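Local atomic coordinates of CHAD domain protein (Streptomyces chartreusis, PDB entry 6RN5), a protein that probably binds polyphosphate through its helical CHAD fold and also binds copper ions, although its cellular role is not established. Residues A211-A214 / S215-L219. Numbering follows the deposited sequence.
Sequences AVLA and SEVPL
Val212 meets Ser215 and Glu216 through its carbonyl oxygen, which accepts two backbone N-H groups as the chain leaves helix 201-213. The bond from Glu216 N to Val212 O, 2.9 Å long, is nearly straight at 176° and lies in the carbonyl plane; it is i to i+4 in spacing, although Glu216 itself is already in the loop. Ser215 N approaches the same oxygen differently, from 48° above that plane, and this i to i+3 bond is the more bent of the two. On the outer surface, Val212 CG1 only grazes Glu216 OE1 at 4.5 Å.

Leu213 supplies the apolar part of the contact. With CG anti to the backbone N (chi1 -178°), its chain runs beside its own carbonyl carbon, and CD1 reaches Val217 CG2 at 4.0 Å, the two side chains lying obliquely across each other. CD1 also approaches Pro218 CD at 4.4 Å. In its own backbone, Leu213 CA makes a CH...O contact of 3.4 Å with Glu216 O, close to linear.

Ala214 N bonds only weakly back to Ala211 O, at 3.2 Å. Pro218 centres an inverse gamma turn, closed by Leu219 N bonding to Val217 O at 2.8 Å.

This helix exit packs at the surface against two helices and the loop before the second: Ala214 and Val217 touch helix 21-42, Leu213 and Pro218 meet Trp84 of helix 82-120, and in the loop Val217 and Leu219 touch Leu80 while a backbone hydrogen bond ties Pro218 to Asp81.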
ATOM      1  N   ALA A 211      30.199  31.350  22.447  1.00 38.60           N
ATOM      2  CA  ALA A 211      30.517  32.002  23.740  1.00 37.46           C
ATOM      3  C   ALA A 211      30.538  33.541  23.634  1.00 36.06           C
ATOM      4  O   ALA A 211      29.982  34.205  24.452  1.00 37.47           O
ATOM      5  CB  ALA A 211      31.842  31.501  24.292  1.00 40.18           C
ATOM      6  N   VAL A 212      31.186  34.089  22.612  1.00 35.61           N
ATOM      7  CA  VAL A 212      31.198  35.513  22.403  1.00 36.07           C
ATOM      8  C   VAL A 212      29.783  36.025  22.225  1.00 36.77           C
ATOM      9  O   VAL A 212      29.408  37.004  22.803  1.00 37.18           O
ATOM     10  CB  VAL A 212      32.060  35.881  21.183  1.00 39.57           C
ATOM     11  CG1 VAL A 212      31.885  37.359  20.823  1.00 41.26           C
ATOM     12  CG2 VAL A 212      33.527  35.592  21.498  1.00 40.62           C
ATOM     13  N   LEU A 213      28.983  35.313  21.434  1.00 41.29           N
ATOM     14  CA  LEU A 213      27.612  35.704  21.147  1.00 34.62           C
ATOM     15  C   LEU A 213      26.739  35.713  22.374  1.00 34.37           C
ATOM     16  O   LEU A 213      25.734  36.390  22.419  1.00 36.34           O
ATOM     17  CB  LEU A 213      27.007  34.727  20.111  1.00 33.40           C
ATOM     18  CG  LEU A 213      25.586  34.968  19.606  1.00 36.78           C
ATOM     19  CD1 LEU A 213      25.443  36.345  18.940  1.00 34.84           C
ATOM     20  CD2 LEU A 213      25.176  33.879  18.620  1.00 36.20           C
ATOM     21  N   ALA A 214      27.045  34.901  23.369  1.00 36.75           N
ATOM     22  CA  ALA A 214      26.256  34.992  24.607  1.00 37.58           C
ATOM     23  C   ALA A 214      26.370  36.393  25.264  1.00 35.20           C
ATOM     24  O   ALA A 214      25.503  36.771  26.001  1.00 38.06           O
ATOM     25  CB  ALA A 214      26.648  33.890  25.594  1.00 37.73           C
ATOM     26  N   SER A 215      27.429  37.142  24.977  1.00 39.03           N
ATOM     27  CA  SER A 215      27.620  38.492  25.521  1.00 45.88           C
ATOM     28  C   SER A 215      27.353  39.584  24.492  1.00 47.50           C
ATOM     29  O   SER A 215      26.649  40.506  24.791  1.00 50.51           O
ATOM     30  CB  SER A 215      29.060  38.641  26.003  1.00 47.09           C
ATOM     31  OG  SER A 215      29.255  37.836  27.143  1.00 59.42           O
ATOM     32  N   GLU A 216      27.933  39.476  23.293  1.00 43.62           N
ATOM     33  CA  GLU A 216      27.833  40.517  22.277  1.00 47.91           C
ATOM     34  C   GLU A 216      27.251  40.006  20.963  1.00 41.24           C
ATOM     35  O   GLU A 216      27.713  38.991  20.428  1.00 43.11           O
ATOM     36  CB  GLU A 216      29.215  41.039  21.928  1.00 57.17           C
ATOM     37  CG  GLU A 216      30.049  41.573  23.083  1.00 67.48           C
ATOM     38  CD  GLU A 216      31.525  41.433  22.758  1.00 77.91           C
ATOM     39  OE1 GLU A 216      31.905  41.778  21.613  1.00 85.16           O
ATOM     40  OE2 GLU A 216      32.291  40.928  23.615  1.00 84.12           O
ATOM     41  N   VAL A 217      26.291  40.752  20.425  1.00 37.05           N
ATOM     42  CA  VAL A 217      25.652  40.449  19.156  1.00 35.35           C
ATOM     43  C   VAL A 217      26.086  41.508  18.143  1.00 35.59           C
ATOM     44  O   VAL A 217      25.894  42.678  18.394  1.00 37.64           O
ATOM     45  CB  VAL A 217      24.151  40.501  19.347  1.00 34.53           C
ATOM     46  CG1 VAL A 217      23.438  40.138  18.066  1.00 35.00           C
ATOM     47  CG2 VAL A 217      23.733  39.587  20.522  1.00 36.42           C
ATOM     48  N   PRO A 218      26.639  41.111  16.991  1.00 37.22           N
ATOM     49  CA  PRO A 218      27.066  42.116  15.986  1.00 38.73           C
ATOM     50  C   PRO A 218      25.935  42.667  15.135  1.00 36.24           C
ATOM     51  O   PRO A 218      25.833  42.380  13.936  1.00 40.18           O
ATOM     52  CB  PRO A 218      28.082  41.335  15.135  1.00 39.34           C
ATOM     53  CG  PRO A 218      27.594  39.920  15.219  1.00 39.99           C
ATOM     54  CD  PRO A 218      27.057  39.745  16.604  1.00 38.57           C
ATOM     55  N   LEU A 219      25.058  43.427  15.781  1.00 39.72           N
ATOM     56  CA  LEU A 219      24.005  44.148  15.084  1.00 39.10           C
ATOM     57  C   LEU A 219      24.574  45.172  14.132  1.00 39.79           C
ATOM     58  O   LEU A 219      25.505  45.875  14.481  1.00 41.23           O
ATOM     59  CB  LEU A 219      23.130  44.881  16.090  1.00 40.47           C
ATOM     60  CG  LEU A 219      22.274  44.007  17.041  1.00 42.58           C
ATOM     61  CD1 LEU A 219      21.488  44.866  18.005  1.00 40.13           C
ATOM     62  CD2 LEU A 219      21.328  43.050  16.322  1.00 42.69           C
TER